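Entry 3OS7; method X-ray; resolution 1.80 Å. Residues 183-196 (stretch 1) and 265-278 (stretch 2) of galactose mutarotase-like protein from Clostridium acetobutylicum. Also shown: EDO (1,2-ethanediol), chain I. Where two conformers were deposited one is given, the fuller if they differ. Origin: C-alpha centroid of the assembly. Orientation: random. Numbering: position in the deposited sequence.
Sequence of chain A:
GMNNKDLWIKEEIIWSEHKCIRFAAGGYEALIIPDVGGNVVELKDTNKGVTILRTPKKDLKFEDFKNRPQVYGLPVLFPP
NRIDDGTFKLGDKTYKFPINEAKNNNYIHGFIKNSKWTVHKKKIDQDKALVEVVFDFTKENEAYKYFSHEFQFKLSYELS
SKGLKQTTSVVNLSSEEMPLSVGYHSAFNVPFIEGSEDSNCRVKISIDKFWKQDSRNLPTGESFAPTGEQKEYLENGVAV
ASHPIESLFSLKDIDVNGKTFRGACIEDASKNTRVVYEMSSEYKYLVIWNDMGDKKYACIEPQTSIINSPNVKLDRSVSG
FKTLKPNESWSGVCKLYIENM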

# COMPACT_ATOMS: atom_id res chain seq x y z
N GLY A 183 -3.55 4.01 3.65
CA GLY A 183 -3.51 3.04 2.58
C GLY A 183 -2.09 2.81 2.11
O GLY A 183 -1.13 3.27 2.75
N TYR A 184 -1.97 2.06 1.02
CA TYR A 184 -0.70 1.79 0.41
C TYR A 184 -0.78 1.94 -1.09
O TYR A 184 -1.78 1.61 -1.70
CB TYR A 184 -0.22 0.39 0.69
CG TYR A 184 0.41 0.21 2.03
CD1 TYR A 184 -0.35 -0.06 3.14
CD2 TYR A 184 1.79 0.27 2.17
CE1 TYR A 184 0.24 -0.21 4.37
CE2 TYR A 184 2.39 0.13 3.37
CZ TYR A 184 1.62 -0.15 4.48
OH TYR A 184 2.24 -0.32 5.71
N HIS A 185 0.31 2.41 -1.69
CA HIS A 185 0.39 2.54 -3.14
C HIS A 185 1.20 1.38 -3.74
O HIS A 185 2.04 1.57 -4.61
CB HIS A 185 1.01 3.87 -3.44
CG HIS A 185 0.69 4.42 -4.79
ND1 HIS A 185 1.11 3.81 -5.95
CD2 HIS A 185 0.04 5.55 -5.17
CE1 HIS A 185 0.71 4.53 -6.99
NE2 HIS A 185 0.06 5.59 -6.54
N SER A 186 0.89 0.17 -3.30
CA SER A 186 1.74 -0.99 -3.53
C SER A 186 1.98 -1.31 -5.02
O SER A 186 1.03 -1.43 -5.80
CB SER A 186 1.10 -2.19 -2.83
OG SER A 186 0.73 -1.83 -1.51
N ALA A 187 3.25 -1.46 -5.38
CA ALA A 187 3.70 -1.60 -6.78
C ALA A 187 4.22 -3.01 -7.06
O ALA A 187 5.22 -3.44 -6.48
CB ALA A 187 4.79 -0.56 -7.08
N PHE A 188 3.51 -3.72 -7.94
CA PHE A 188 3.77 -5.12 -8.25
C PHE A 188 4.38 -5.33 -9.62
O PHE A 188 3.93 -4.75 -10.60
CB PHE A 188 2.47 -5.91 -8.18
CG PHE A 188 1.94 -6.03 -6.78
CD1 PHE A 188 2.38 -7.03 -5.95
CD2 PHE A 188 1.03 -5.12 -6.28
CE1 PHE A 188 1.92 -7.12 -4.64
CE2 PHE A 188 0.59 -5.20 -4.99
CZ PHE A 188 1.04 -6.22 -4.18
N ASN A 189 5.35 -6.23 -9.68
CA ASN A 189 5.93 -6.66 -10.94
C ASN A 189 4.89 -7.47 -11.73
O ASN A 189 4.33 -8.42 -11.22
CB ASN A 189 7.17 -7.52 -10.70
CG ASN A 189 8.35 -6.73 -10.20
OD1 ASN A 189 8.65 -5.63 -10.69
ND2 ASN A 189 9.05 -7.29 -9.22
N VAL A 190 4.66 -7.08 -12.99
CA VAL A 190 3.82 -7.86 -13.89
C VAL A 190 4.55 -7.94 -15.26
O VAL A 190 4.48 -7.01 -16.03
CB VAL A 190 2.42 -7.22 -14.08
CG1 VAL A 190 1.55 -8.07 -14.97
CG2 VAL A 190 1.71 -6.95 -12.72
N PRO A 191 5.27 -9.04 -15.54
CA PRO A 191 5.36 -10.29 -14.83
C PRO A 191 6.28 -10.24 -13.60
O PRO A 191 7.13 -9.37 -13.48
CB PRO A 191 5.95 -11.23 -15.89
CG PRO A 191 6.89 -10.38 -16.61
CD PRO A 191 6.17 -9.04 -16.72
N PHE A 192 6.14 -11.25 -12.76
CA PHE A 192 6.91 -11.38 -11.53
C PHE A 192 7.90 -12.55 -11.57
O PHE A 192 8.61 -12.82 -10.60
CB PHE A 192 5.97 -11.48 -10.33
CG PHE A 192 4.92 -12.58 -10.46
CD1 PHE A 192 5.26 -13.90 -10.35
CD2 PHE A 192 3.58 -12.26 -10.66
CE1 PHE A 192 4.31 -14.89 -10.45
CE2 PHE A 192 2.63 -13.25 -10.77
CZ PHE A 192 2.99 -14.57 -10.65
N ILE A 193 7.99 -13.22 -12.72
CA ILE A 193 8.92 -14.32 -12.90
C ILE A 193 9.58 -14.19 -14.27
O ILE A 193 8.97 -13.68 -15.21
CB ILE A 193 8.21 -15.69 -12.69
CG1 ILE A 193 9.22 -16.84 -12.69
CG2 ILE A 193 7.10 -15.91 -13.74
CD1 ILE A 193 8.75 -18.03 -11.88
N GLU A 194 10.83 -14.64 -14.38
CA GLU A 194 11.54 -14.62 -15.67
C GLU A 194 10.98 -15.68 -16.63
O GLU A 194 10.43 -16.70 -16.21
CB GLU A 194 13.05 -14.86 -15.46
CG GLU A 194 13.91 -13.97 -16.33
CD GLU A 194 13.97 -12.55 -15.80
OE1 GLU A 194 12.98 -11.80 -15.97
OE2 GLU A 194 15.02 -12.19 -15.21
N GLY A 195 11.11 -15.42 -17.92
CA GLY A 195 10.62 -16.36 -18.93
C GLY A 195 9.12 -16.33 -19.06
O GLY A 195 8.50 -17.31 -19.50
N SER A 196 8.51 -15.22 -18.66
CA SER A 196 7.09 -15.04 -18.84
C SER A 196 6.87 -13.68 -19.50
O SER A 196 7.83 -13.08 -19.99
CB SER A 196 6.38 -15.14 -17.51
OG SER A 196 5.01 -15.12 -17.78
N CYS A 265 -5.00 -11.03 -6.12
CA CYS A 265 -3.95 -11.90 -6.55
C CYS A 265 -3.61 -11.68 -8.00
O CYS A 265 -4.40 -11.13 -8.75
CB CYS A 265 -4.26 -13.37 -6.28
SG CYS A 265 -5.50 -14.12 -7.34
N ILE A 266 -2.38 -12.08 -8.34
CA ILE A 266 -1.85 -11.97 -9.70
C ILE A 266 -1.45 -13.40 -10.08
O ILE A 266 -0.59 -13.99 -9.42
CB ILE A 266 -0.65 -11.04 -9.81
CG1 ILE A 266 -0.93 -9.69 -9.16
CG2 ILE A 266 -0.21 -10.90 -11.30
CD1 ILE A 266 0.34 -8.74 -9.12
N GLU A 267 -2.10 -13.94 -11.10
CA GLU A 267 -1.93 -15.33 -11.54
C GLU A 267 -1.18 -15.34 -12.86
O GLU A 267 -1.56 -14.63 -13.80
CB GLU A 267 -3.28 -16.02 -11.74
CG GLU A 267 -4.01 -16.34 -10.42
CD GLU A 267 -5.33 -17.04 -10.59
OE1 GLU A 267 -5.73 -17.31 -11.74
OE2 GLU A 267 -5.95 -17.34 -9.55
N ASP A 268 -0.13 -16.14 -12.91
CA ASP A 268 0.57 -16.48 -14.15
C ASP A 268 0.44 -17.99 -14.35
O ASP A 268 1.25 -18.80 -13.88
CB ASP A 268 2.03 -16.05 -14.06
CG ASP A 268 2.75 -16.16 -15.37
OD1 ASP A 268 2.27 -16.95 -16.23
OD2 ASP A 268 3.78 -15.46 -15.52
N ALA A 269 -0.63 -18.37 -15.04
CA ALA A 269 -0.94 -19.76 -15.32
C ALA A 269 0.21 -20.43 -16.08
O ALA A 269 0.54 -21.57 -15.81
CB ALA A 269 -2.32 -19.88 -16.12
N SER A 270 0.86 -19.69 -16.96
CA SER A 270 1.98 -20.21 -17.76
C SER A 270 3.10 -20.74 -16.86
O SER A 270 3.83 -21.65 -17.26
CB SER A 270 2.51 -19.15 -18.74
OG SER A 270 3.46 -18.26 -18.14
N LYS A 271 3.23 -20.17 -15.66
CA LYS A 271 4.24 -20.64 -14.69
C LYS A 271 3.63 -21.32 -13.46
O LYS A 271 4.33 -21.61 -12.50
CB LYS A 271 5.10 -19.44 -14.28
CG LYS A 271 5.86 -18.83 -15.43
CD LYS A 271 6.92 -19.82 -15.93
CE LYS A 271 7.84 -19.22 -16.98
NZ LYS A 271 8.93 -20.20 -17.30
N ASN A 272 2.33 -21.59 -13.50
CA ASN A 272 1.61 -22.22 -12.40
C ASN A 272 1.84 -21.57 -11.02
O ASN A 272 1.88 -22.27 -10.00
CB ASN A 272 1.90 -23.73 -12.28
CG ASN A 272 0.76 -24.47 -11.57
OD1 ASN A 272 -0.38 -24.42 -12.04
ND2 ASN A 272 1.04 -25.10 -10.43
N THR A 273 1.97 -20.26 -11.02
CA THR A 273 2.25 -19.49 -9.81
C THR A 273 1.29 -18.31 -9.65
O THR A 273 0.98 -17.60 -10.59
CB THR A 273 3.70 -18.93 -9.89
OG1 THR A 273 4.59 -20.00 -10.22
CG2 THR A 273 4.14 -18.28 -8.56
N ARG A 274 0.89 -18.08 -8.39
CA ARG A 274 0.00 -16.98 -8.01
C ARG A 274 0.70 -16.15 -6.93
O ARG A 274 1.23 -16.72 -5.98
CB ARG A 274 -1.30 -17.55 -7.44
CG ARG A 274 -2.25 -16.51 -6.98
CD ARG A 274 -3.46 -17.08 -6.31
NE ARG A 274 -4.24 -17.87 -7.24
CZ ARG A 274 -4.39 -19.19 -7.21
NH1 ARG A 274 -3.79 -19.91 -6.28
NH2 ARG A 274 -5.13 -19.79 -8.15
N VAL A 275 0.70 -14.82 -7.10
CA VAL A 275 1.12 -13.90 -6.04
C VAL A 275 -0.14 -13.43 -5.33
O VAL A 275 -1.11 -13.03 -5.97
CB VAL A 275 1.90 -12.68 -6.59
CG1 VAL A 275 2.04 -11.61 -5.51
CG2 VAL A 275 3.30 -13.15 -7.11
N VAL A 276 -0.16 -13.55 -4.01
CA VAL A 276 -1.34 -13.22 -3.22
C VAL A 276 -1.08 -12.03 -2.31
O VAL A 276 -0.07 -11.98 -1.59
CB VAL A 276 -1.79 -14.42 -2.35
CG1 VAL A 276 -3.06 -14.06 -1.57
CG2 VAL A 276 -2.03 -15.69 -3.20
N TYR A 277 -2.01 -11.08 -2.32
CA TYR A 277 -1.97 -9.88 -1.49
C TYR A 277 -3.26 -9.87 -0.66
O TYR A 277 -4.31 -9.40 -1.11
CB TYR A 277 -1.89 -8.65 -2.39
CG TYR A 277 -1.65 -7.30 -1.74
CD1 TYR A 277 -1.15 -7.16 -0.45
CD2 TYR A 277 -1.89 -6.11 -2.47
CE1 TYR A 277 -0.87 -5.90 0.07
CE2 TYR A 277 -1.64 -4.87 -1.93
CZ TYR A 277 -1.15 -4.76 -0.67
OH TYR A 277 -0.87 -3.50 -0.14
N GLU A 278 -3.18 -10.44 0.53
CA GLU A 278 -4.32 -10.57 1.43
C GLU A 278 -4.40 -9.35 2.36
O GLU A 278 -3.40 -8.90 2.92
CB GLU A 278 -4.19 -11.87 2.24
CG GLU A 278 -5.37 -12.21 3.09
CD GLU A 278 -5.34 -13.66 3.65
OE1 GLU A 278 -4.36 -14.42 3.43
OE2 GLU A 278 -6.34 -14.02 4.30
C1 EDO I . 10.40 -9.02 -12.82
O1 EDO I . 11.57 -8.21 -12.87
C2 EDO I . 10.51 -10.07 -13.91
O2 EDO I . 11.50 -11.02 -13.52
O HOH W 1 4.45 -13.56 -13.63

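Stretch 2 is a β-hairpin: strand 265-268 turns through a short 3-10 segment at 269-271 and returns as strand 273-278. Backbone hydrogen bonds hold the two arms together, Ile266 N to Val275 O at 2.9 Å and Val275 N to Ile266 O at 2.8 Å. Stretch 1 is less regular, with short strands at 183-184 and up to residue 189, then a loop that includes a cis peptide bond before Pro191. No backbone hydrogen bond joins the two stretches. Their nearest CA atoms stay well apart, from 7.3 Å between Ser196 CA and Ser270 CA to 9.8 Å between Ser186 CA and Tyr277 CA, so side chains must fill the gap.

The hairpin presents its side chains by alternation. Ile266, Asp268, Thr273, Val275 and Tyr277 point toward stretch 1, while Glu267, Arg274 and Val276 point away. On that far side, the guanidinium of Arg274 forms a salt bridge with Glu267, NE to OE2 at 2.9 Å, tying one arm to the other.

Phe192, with chi1 in p, is the hub, covered over more area than any other residue here. The Phe192 ring lies on the hairpin so that Val275 CG2 sits 3.5 Å from its centroid, almost on the normal, a CH-pi contact. Ile266 adds an apolar contact, CG2 to Phe192 CE2 at 3.7 Å, and the carbonyl Thr273 O meets the ring edge, 3.6 Å from Phe192 CZ.

Ile266 also reaches Phe188, with its CD1 3.7 Å from Phe188 CB. Phe188 in turn meets Tyr277, CZ to CD2 at 3.4 Å; the rings are oblique, their planes at 55°, with Phe188 CZ over one face of the tyrosine. The phenol continues past this apolar patch to a polar end, where Tyr277 OH and Ser186 OG share a hydrogen bond of 2.7 Å in which either could be the donor.

At the turn, Asp268 organises the other polar end. Asp268 OD2 accepts a hydrogen bond from Ser196 OG at 2.6 Å and another from a water, 2.8 Å away, which accepts from Phe192 N at 3.0 Å; the water thus links the loop backbone to the carboxylate. Asp268 OD1 serves the hairpin itself, accepting from Ser270 OG at 2.6 Å. Beside it, the aliphatic part of Lys271 covers Ile193, CG to CG2 at 3.6 Å, and Lys271 CE approaches Gly195 O at 3.2 Å. The rule is an apolar middle between two directional polar contacts.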